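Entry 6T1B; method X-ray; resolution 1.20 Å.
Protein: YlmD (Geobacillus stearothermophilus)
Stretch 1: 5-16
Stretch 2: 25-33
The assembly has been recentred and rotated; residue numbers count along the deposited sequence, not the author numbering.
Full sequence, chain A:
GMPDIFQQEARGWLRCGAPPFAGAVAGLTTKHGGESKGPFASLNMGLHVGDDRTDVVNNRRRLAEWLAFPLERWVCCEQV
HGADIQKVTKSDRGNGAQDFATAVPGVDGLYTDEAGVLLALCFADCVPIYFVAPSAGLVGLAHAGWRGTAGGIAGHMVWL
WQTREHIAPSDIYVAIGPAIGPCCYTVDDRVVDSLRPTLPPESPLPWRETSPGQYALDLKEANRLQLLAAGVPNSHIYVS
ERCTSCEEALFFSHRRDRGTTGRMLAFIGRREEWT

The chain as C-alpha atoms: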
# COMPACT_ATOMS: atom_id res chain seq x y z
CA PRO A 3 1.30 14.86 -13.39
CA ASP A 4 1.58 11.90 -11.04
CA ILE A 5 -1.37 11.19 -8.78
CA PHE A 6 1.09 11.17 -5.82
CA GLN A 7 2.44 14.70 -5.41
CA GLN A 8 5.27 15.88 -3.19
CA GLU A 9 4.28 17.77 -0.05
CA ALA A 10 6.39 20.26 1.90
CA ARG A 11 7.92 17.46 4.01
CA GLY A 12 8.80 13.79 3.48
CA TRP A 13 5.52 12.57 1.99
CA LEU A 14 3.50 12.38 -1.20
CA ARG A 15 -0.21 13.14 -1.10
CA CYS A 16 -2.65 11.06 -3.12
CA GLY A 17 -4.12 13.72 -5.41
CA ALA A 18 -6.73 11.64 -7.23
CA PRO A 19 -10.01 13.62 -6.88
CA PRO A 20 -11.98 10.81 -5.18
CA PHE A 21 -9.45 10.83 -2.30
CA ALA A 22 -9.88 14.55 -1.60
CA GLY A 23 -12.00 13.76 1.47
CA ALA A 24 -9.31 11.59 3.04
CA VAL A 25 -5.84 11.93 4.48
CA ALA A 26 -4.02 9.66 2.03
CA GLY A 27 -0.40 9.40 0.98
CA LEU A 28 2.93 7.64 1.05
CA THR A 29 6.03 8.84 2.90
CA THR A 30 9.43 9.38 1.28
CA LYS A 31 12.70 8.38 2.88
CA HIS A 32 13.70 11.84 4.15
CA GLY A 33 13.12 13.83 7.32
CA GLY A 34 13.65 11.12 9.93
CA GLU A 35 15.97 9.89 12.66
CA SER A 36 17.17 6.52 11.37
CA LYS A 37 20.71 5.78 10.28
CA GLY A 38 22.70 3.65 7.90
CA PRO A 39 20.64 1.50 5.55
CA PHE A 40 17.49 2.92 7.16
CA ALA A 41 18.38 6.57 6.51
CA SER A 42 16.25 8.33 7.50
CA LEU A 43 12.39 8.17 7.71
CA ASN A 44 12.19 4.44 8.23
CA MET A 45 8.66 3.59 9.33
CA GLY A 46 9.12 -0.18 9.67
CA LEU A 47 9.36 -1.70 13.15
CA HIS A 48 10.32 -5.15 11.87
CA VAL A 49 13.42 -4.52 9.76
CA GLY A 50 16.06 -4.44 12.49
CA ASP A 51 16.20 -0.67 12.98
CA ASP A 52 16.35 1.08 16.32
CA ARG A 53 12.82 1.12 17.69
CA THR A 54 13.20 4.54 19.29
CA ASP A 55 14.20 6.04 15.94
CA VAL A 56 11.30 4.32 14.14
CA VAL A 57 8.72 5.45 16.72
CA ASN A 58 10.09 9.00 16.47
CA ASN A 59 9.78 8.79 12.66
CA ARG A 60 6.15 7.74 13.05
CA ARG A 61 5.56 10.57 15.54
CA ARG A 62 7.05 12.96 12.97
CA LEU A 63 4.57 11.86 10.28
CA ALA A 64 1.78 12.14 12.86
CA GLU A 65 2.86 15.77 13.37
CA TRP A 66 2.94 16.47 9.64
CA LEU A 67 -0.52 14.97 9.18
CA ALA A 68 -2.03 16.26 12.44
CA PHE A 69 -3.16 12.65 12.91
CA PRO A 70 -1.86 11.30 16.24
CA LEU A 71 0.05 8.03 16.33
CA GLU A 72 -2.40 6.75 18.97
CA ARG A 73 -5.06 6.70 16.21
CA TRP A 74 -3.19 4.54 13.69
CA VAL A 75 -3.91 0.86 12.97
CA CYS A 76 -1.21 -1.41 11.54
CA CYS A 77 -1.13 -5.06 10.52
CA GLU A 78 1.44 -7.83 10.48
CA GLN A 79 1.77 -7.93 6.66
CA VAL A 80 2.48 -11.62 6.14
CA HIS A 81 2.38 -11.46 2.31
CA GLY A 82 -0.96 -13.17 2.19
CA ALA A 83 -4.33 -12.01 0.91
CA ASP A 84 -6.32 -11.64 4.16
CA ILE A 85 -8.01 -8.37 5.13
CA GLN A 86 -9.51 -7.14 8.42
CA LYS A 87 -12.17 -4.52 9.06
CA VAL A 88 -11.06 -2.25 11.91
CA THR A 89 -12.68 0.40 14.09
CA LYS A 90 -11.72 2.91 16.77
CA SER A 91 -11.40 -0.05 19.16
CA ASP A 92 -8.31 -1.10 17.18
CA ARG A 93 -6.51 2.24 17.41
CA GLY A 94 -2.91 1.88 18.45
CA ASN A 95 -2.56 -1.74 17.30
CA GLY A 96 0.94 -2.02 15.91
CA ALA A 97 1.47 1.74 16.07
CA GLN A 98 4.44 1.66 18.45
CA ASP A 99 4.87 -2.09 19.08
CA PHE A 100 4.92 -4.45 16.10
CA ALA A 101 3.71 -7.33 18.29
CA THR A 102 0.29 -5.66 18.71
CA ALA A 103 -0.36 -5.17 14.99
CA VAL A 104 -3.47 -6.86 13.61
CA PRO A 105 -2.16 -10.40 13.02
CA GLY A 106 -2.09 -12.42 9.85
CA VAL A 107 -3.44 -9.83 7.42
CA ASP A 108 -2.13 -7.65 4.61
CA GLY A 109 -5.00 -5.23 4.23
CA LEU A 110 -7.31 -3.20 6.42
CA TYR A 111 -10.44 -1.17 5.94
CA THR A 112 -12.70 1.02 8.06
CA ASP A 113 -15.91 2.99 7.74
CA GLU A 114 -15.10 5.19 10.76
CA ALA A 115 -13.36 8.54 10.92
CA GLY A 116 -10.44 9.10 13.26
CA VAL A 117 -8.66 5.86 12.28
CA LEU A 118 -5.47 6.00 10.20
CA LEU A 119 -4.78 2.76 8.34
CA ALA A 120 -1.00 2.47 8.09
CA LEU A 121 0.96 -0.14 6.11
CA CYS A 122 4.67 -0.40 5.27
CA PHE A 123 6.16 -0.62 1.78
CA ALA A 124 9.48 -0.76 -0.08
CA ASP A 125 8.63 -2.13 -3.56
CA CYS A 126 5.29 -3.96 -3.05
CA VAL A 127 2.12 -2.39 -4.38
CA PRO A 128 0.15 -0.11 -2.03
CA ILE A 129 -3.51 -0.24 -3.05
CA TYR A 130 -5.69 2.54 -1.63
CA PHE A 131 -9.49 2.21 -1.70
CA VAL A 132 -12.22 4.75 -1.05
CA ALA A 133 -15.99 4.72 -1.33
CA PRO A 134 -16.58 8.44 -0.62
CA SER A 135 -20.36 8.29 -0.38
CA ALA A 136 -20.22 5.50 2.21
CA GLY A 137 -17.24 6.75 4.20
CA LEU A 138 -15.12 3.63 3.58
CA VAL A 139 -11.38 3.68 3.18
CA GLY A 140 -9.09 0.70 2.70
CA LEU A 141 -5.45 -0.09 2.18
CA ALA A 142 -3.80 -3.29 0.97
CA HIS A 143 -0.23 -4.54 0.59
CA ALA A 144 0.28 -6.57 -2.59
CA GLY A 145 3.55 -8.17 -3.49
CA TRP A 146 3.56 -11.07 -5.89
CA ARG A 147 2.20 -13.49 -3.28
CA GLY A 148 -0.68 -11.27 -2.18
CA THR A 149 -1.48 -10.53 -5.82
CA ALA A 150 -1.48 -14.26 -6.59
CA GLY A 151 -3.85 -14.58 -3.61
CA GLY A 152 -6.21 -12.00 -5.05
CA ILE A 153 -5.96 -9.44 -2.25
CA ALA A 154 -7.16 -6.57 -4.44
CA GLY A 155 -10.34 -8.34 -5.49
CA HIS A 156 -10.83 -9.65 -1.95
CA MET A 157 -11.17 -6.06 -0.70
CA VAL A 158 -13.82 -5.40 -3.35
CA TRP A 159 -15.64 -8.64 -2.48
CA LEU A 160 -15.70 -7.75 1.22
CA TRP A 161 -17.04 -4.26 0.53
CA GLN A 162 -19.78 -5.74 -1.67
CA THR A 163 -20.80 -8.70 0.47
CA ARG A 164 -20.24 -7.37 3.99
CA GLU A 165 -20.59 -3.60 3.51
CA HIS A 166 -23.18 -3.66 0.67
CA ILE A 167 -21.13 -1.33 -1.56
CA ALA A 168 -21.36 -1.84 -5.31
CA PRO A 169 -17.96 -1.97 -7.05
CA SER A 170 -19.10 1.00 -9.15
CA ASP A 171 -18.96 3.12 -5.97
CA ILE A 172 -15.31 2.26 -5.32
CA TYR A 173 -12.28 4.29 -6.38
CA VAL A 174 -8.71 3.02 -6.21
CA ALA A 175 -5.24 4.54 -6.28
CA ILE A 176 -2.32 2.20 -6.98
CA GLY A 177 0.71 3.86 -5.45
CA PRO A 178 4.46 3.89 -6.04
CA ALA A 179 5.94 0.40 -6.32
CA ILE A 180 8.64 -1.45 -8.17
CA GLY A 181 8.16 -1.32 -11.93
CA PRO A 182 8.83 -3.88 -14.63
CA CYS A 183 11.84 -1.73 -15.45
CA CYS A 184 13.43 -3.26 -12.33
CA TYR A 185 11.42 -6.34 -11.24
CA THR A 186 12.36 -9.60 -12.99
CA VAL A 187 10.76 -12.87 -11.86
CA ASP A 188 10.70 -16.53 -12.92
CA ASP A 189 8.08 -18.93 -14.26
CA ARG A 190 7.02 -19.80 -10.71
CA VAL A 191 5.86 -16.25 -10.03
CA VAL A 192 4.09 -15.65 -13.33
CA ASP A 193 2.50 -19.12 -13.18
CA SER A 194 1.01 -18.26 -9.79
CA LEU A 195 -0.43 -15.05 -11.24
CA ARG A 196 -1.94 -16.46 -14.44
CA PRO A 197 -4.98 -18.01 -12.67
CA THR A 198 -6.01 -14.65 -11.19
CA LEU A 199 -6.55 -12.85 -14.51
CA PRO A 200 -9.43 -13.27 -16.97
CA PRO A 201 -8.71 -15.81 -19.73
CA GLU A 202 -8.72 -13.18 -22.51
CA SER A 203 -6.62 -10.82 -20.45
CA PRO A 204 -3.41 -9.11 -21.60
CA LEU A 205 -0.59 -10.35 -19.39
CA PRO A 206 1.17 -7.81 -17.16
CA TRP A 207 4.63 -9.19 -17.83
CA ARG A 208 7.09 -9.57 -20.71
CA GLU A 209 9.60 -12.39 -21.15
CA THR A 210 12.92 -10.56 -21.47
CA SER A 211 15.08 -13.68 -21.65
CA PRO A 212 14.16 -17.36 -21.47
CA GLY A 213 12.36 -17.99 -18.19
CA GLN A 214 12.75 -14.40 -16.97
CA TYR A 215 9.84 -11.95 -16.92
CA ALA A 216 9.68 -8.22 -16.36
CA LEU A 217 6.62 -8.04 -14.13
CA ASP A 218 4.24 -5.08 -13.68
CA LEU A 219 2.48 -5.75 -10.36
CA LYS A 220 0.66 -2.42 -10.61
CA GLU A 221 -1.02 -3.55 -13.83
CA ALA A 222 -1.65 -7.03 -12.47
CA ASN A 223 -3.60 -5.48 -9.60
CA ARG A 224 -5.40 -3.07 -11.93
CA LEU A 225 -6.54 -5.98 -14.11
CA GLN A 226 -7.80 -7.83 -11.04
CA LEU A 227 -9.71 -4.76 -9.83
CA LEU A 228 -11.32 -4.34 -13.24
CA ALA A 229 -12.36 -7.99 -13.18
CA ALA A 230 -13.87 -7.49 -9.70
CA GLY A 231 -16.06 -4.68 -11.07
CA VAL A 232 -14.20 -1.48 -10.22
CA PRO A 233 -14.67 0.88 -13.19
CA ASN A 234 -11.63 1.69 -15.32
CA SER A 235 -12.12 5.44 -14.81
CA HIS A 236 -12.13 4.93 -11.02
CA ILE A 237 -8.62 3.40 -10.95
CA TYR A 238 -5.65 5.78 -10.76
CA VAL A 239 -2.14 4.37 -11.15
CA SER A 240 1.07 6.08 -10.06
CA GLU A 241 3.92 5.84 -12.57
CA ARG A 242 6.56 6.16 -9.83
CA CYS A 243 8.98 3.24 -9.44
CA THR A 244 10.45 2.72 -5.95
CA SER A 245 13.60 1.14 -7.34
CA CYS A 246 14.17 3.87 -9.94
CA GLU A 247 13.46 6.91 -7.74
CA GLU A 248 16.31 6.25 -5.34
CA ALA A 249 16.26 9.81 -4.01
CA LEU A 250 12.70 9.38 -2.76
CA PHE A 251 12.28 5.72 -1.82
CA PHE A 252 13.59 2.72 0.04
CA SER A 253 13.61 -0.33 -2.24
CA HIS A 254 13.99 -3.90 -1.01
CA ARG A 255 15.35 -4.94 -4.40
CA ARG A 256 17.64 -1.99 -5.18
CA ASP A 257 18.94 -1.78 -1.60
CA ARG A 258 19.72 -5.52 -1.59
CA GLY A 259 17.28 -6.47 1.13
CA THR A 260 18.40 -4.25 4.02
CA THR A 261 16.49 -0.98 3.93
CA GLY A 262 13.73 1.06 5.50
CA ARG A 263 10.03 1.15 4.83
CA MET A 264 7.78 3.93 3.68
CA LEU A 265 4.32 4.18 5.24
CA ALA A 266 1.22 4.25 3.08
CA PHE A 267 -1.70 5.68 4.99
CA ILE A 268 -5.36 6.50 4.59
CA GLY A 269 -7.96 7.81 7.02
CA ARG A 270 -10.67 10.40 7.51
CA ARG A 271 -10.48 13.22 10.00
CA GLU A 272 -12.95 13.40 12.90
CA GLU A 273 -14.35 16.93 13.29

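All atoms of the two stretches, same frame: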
# COMPACT_ATOMS: atom_id res chain seq x y z
N ILE A 5 -0.31 11.08 -9.76
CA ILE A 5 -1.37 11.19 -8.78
C ILE A 5 -0.82 11.36 -7.36
O ILE A 5 -1.55 11.81 -6.48
CB ILE A 5 -2.37 10.03 -8.86
CG1 ILE A 5 -1.65 8.70 -8.78
CG2 ILE A 5 -3.15 10.08 -10.15
CD1 ILE A 5 -2.46 7.64 -8.10
N PHE A 6 0.45 10.97 -7.11
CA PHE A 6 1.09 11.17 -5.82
C PHE A 6 2.07 12.33 -5.94
O PHE A 6 3.05 12.26 -6.68
CB PHE A 6 1.79 9.90 -5.36
CG PHE A 6 0.85 8.89 -4.81
CD1 PHE A 6 0.13 8.06 -5.66
CD2 PHE A 6 0.63 8.79 -3.44
CE1 PHE A 6 -0.78 7.16 -5.16
CE2 PHE A 6 -0.27 7.89 -2.94
CZ PHE A 6 -0.97 7.06 -3.79
N GLN A 7 1.76 13.42 -5.24
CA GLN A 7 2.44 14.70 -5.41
C GLN A 7 3.18 15.09 -4.14
O GLN A 7 2.66 14.92 -3.02
CB GLN A 7 1.43 15.79 -5.74
CG GLN A 7 0.52 15.47 -6.90
CD GLN A 7 -0.56 16.52 -7.10
OE1 GLN A 7 -1.73 16.20 -7.25
NE2 GLN A 7 -0.15 17.79 -7.11
N GLN A 8 4.39 15.59 -4.31
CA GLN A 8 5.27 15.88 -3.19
C GLN A 8 4.69 17.00 -2.33
O GLN A 8 4.29 18.05 -2.83
CB GLN A 8 6.63 16.32 -3.73
CG GLN A 8 7.64 16.74 -2.67
CD GLN A 8 8.29 15.57 -1.99
OE1 GLN A 8 8.91 14.73 -2.65
NE2 GLN A 8 8.13 15.47 -0.68
N GLU A 9 4.67 16.76 -1.02
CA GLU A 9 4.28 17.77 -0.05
C GLU A 9 5.52 18.50 0.48
O GLU A 9 6.66 18.24 0.07
CB GLU A 9 3.48 17.11 1.07
CG GLU A 9 2.10 16.68 0.63
CD GLU A 9 1.13 17.83 0.53
OE1 GLU A 9 1.26 18.80 1.31
OE2 GLU A 9 0.23 17.78 -0.34
N ALA A 10 5.29 19.43 1.41
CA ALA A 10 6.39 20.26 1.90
C ALA A 10 7.38 19.47 2.75
O ALA A 10 8.52 19.93 2.94
CB ALA A 10 5.85 21.47 2.67
N ARG A 11 7.01 18.30 3.26
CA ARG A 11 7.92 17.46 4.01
C ARG A 11 8.02 16.10 3.33
O ARG A 11 7.70 15.98 2.13
CB ARG A 11 7.49 17.37 5.48
CG ARG A 11 7.68 18.71 6.25
CD ARG A 11 9.15 19.13 6.30
NE ARG A 11 9.39 20.40 7.00
CZ ARG A 11 9.47 21.60 6.42
NH1 ARG A 11 9.30 21.73 5.11
NH2 ARG A 11 9.70 22.67 7.16
N GLY A 12 8.46 15.07 4.07
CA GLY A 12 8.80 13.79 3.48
C GLY A 12 7.61 12.89 3.21
O GLY A 12 7.56 11.75 3.70
N TRP A 13 6.64 13.39 2.42
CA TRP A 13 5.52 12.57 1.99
C TRP A 13 4.90 13.08 0.70
O TRP A 13 5.04 14.25 0.31
CB TRP A 13 4.44 12.39 3.07
CG TRP A 13 3.71 13.61 3.50
CD1 TRP A 13 4.20 14.65 4.23
CD2 TRP A 13 2.32 13.88 3.28
NE1 TRP A 13 3.21 15.56 4.47
CE2 TRP A 13 2.05 15.12 3.90
CE3 TRP A 13 1.29 13.21 2.62
CZ2 TRP A 13 0.79 15.70 3.87
CZ3 TRP A 13 0.04 13.80 2.60
CH2 TRP A 13 -0.20 15.02 3.22
N LEU A 14 4.22 12.14 0.04
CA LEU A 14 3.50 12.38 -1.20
C LEU A 14 2.01 12.21 -0.94
O LEU A 14 1.60 11.19 -0.39
CB LEU A 14 3.92 11.38 -2.29
CG LEU A 14 5.42 11.19 -2.55
CD1 LEU A 14 5.64 10.15 -3.65
CD2 LEU A 14 6.11 12.48 -2.88
N ARG A 15 1.23 13.20 -1.31
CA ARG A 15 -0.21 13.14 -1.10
C ARG A 15 -0.86 12.45 -2.29
O ARG A 15 -0.46 12.66 -3.45
CB ARG A 15 -0.75 14.56 -0.95
CG ARG A 15 -2.26 14.68 -0.76
CD ARG A 15 -2.64 16.17 -0.59
NE ARG A 15 -2.64 16.62 0.80
CZ ARG A 15 -2.34 17.85 1.21
NH1 ARG A 15 -1.98 18.80 0.35
NH2 ARG A 15 -2.39 18.14 2.51
N CYS A 16 -1.89 11.66 -2.03
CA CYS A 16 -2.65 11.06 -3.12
C CYS A 16 -3.61 12.12 -3.64
O CYS A 16 -4.56 12.49 -2.94
CB CYS A 16 -3.41 9.82 -2.66
SG CYS A 16 -4.44 9.16 -3.99
N VAL A 25 -7.26 11.72 4.27
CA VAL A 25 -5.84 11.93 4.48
C VAL A 25 -5.19 10.69 3.90
O VAL A 25 -5.32 9.61 4.46
CB VAL A 25 -5.54 12.03 5.98
CG1 VAL A 25 -4.07 12.23 6.23
CG2 VAL A 25 -6.34 13.14 6.63
N ALA A 26 -4.52 10.83 2.75
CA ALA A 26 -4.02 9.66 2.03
C ALA A 26 -2.68 10.00 1.39
O ALA A 26 -2.55 11.03 0.73
CB ALA A 26 -5.04 9.20 0.98
N GLY A 27 -1.70 9.12 1.55
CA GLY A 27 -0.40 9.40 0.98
C GLY A 27 0.57 8.28 1.23
O GLY A 27 0.22 7.20 1.72
N LEU A 28 1.82 8.56 0.86
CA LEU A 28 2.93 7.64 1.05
C LEU A 28 4.14 8.49 1.44
O LEU A 28 4.42 9.52 0.81
CB LEU A 28 3.26 6.89 -0.24
CG LEU A 28 4.39 5.87 -0.20
CD1 LEU A 28 3.98 4.59 0.50
CD2 LEU A 28 4.89 5.53 -1.59
N THR A 29 4.85 8.07 2.49
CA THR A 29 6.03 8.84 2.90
C THR A 29 7.18 8.62 1.92
O THR A 29 7.21 7.65 1.17
CB THR A 29 6.47 8.45 4.32
OG1 THR A 29 6.78 7.06 4.39
CG2 THR A 29 5.40 8.77 5.32
N THR A 30 8.15 9.56 1.95
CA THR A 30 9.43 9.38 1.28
C THR A 30 10.47 9.07 2.36
O THR A 30 10.17 9.04 3.55
CB THR A 30 9.87 10.61 0.50
OG1 THR A 30 10.27 11.59 1.46
CG2 THR A 30 8.77 11.08 -0.42
N LYS A 31 11.71 8.88 1.95
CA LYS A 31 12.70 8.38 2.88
C LYS A 31 13.31 9.47 3.74
O LYS A 31 14.14 9.15 4.60
CB LYS A 31 13.82 7.65 2.12
CG LYS A 31 14.60 8.51 1.25
CD LYS A 31 15.29 7.79 0.08
CE LYS A 31 16.07 6.56 0.50
NZ LYS A 31 17.11 6.22 -0.57
N HIS A 32 12.99 10.74 3.51
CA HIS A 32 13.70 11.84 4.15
C HIS A 32 12.93 12.48 5.30
O HIS A 32 11.70 12.44 5.35
CB HIS A 32 14.04 12.87 3.09
CG HIS A 32 14.93 12.32 2.04
ND1 HIS A 32 16.22 11.91 2.31
CD2 HIS A 32 14.70 12.04 0.73
CE1 HIS A 32 16.76 11.44 1.20
NE2 HIS A 32 15.87 11.52 0.23
N GLY A 33 13.68 13.08 6.21
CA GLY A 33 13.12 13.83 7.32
C GLY A 33 13.08 13.10 8.64
O GLY A 33 12.49 13.61 9.59

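Strand 13-16 and strand 25-29 run antiparallel, with 154° between their N-to-C directions and a closest axial approach of 4.5 Å. The register follows from the CA spacings, which alternate as expected for antiparallel pairing: Trp13 CA to Thr29 CA is 3.9 Å, Leu14 CA to Leu28 CA 5.3 Å, and Arg15 CA to Gly27 CA 4.3 Å. The wide pair, Leu14 with Leu28, is the hydrogen-bonded one. Leu14 N donates to Leu28 O at 2.7 Å (168° at the hydrogen), and Leu28 N returns the bond to Leu14 O at 2.9 Å (158°). The ladder continues at both ends, where Cys16 N donates to Ala26 O at 2.9 Å, nearly linear at 177°, and Thr30 N donates to Gly12 O at 2.9 Å (167°). In the narrow pairs the CA atoms face carbonyls instead, as in the CA-H...O contact of Trp13 CA with Leu28 O at 3.5 Å.

Two glycines permit this close packing. An ideal CB on Gly27 would lie 2.5 Å from Leu14 O and 2.9 Å from Trp13 CE3; one on Gly12 would fall 2.2 Å from His32 O. Each is a clash.

Side chains alternate between the faces of the sheet. Trp13, Arg15 and Thr29 share one face, where Trp13 CB approaches Thr29 CG2 at 4.4 Å and the indole presents its edge to Ala26 O, 4.2 Å from Trp13 CZ3. Leu14 and Leu28 occupy the other face; Leu14 CD2 reaches past the paired residue to Thr30 CG2 at 3.9 Å. Phe6 also meets the second stretch edge-on, its CE2 4.2 Å from Gly27 CA. Beside the last backbone bond, Cys16 CB and Ala26 CB make an apolar contact at 4.0 Å. Arg15 contributes little across the interface: its NH1 forms a salt bridge with Glu9 OE2 at 2.5 Å, within its own stretch.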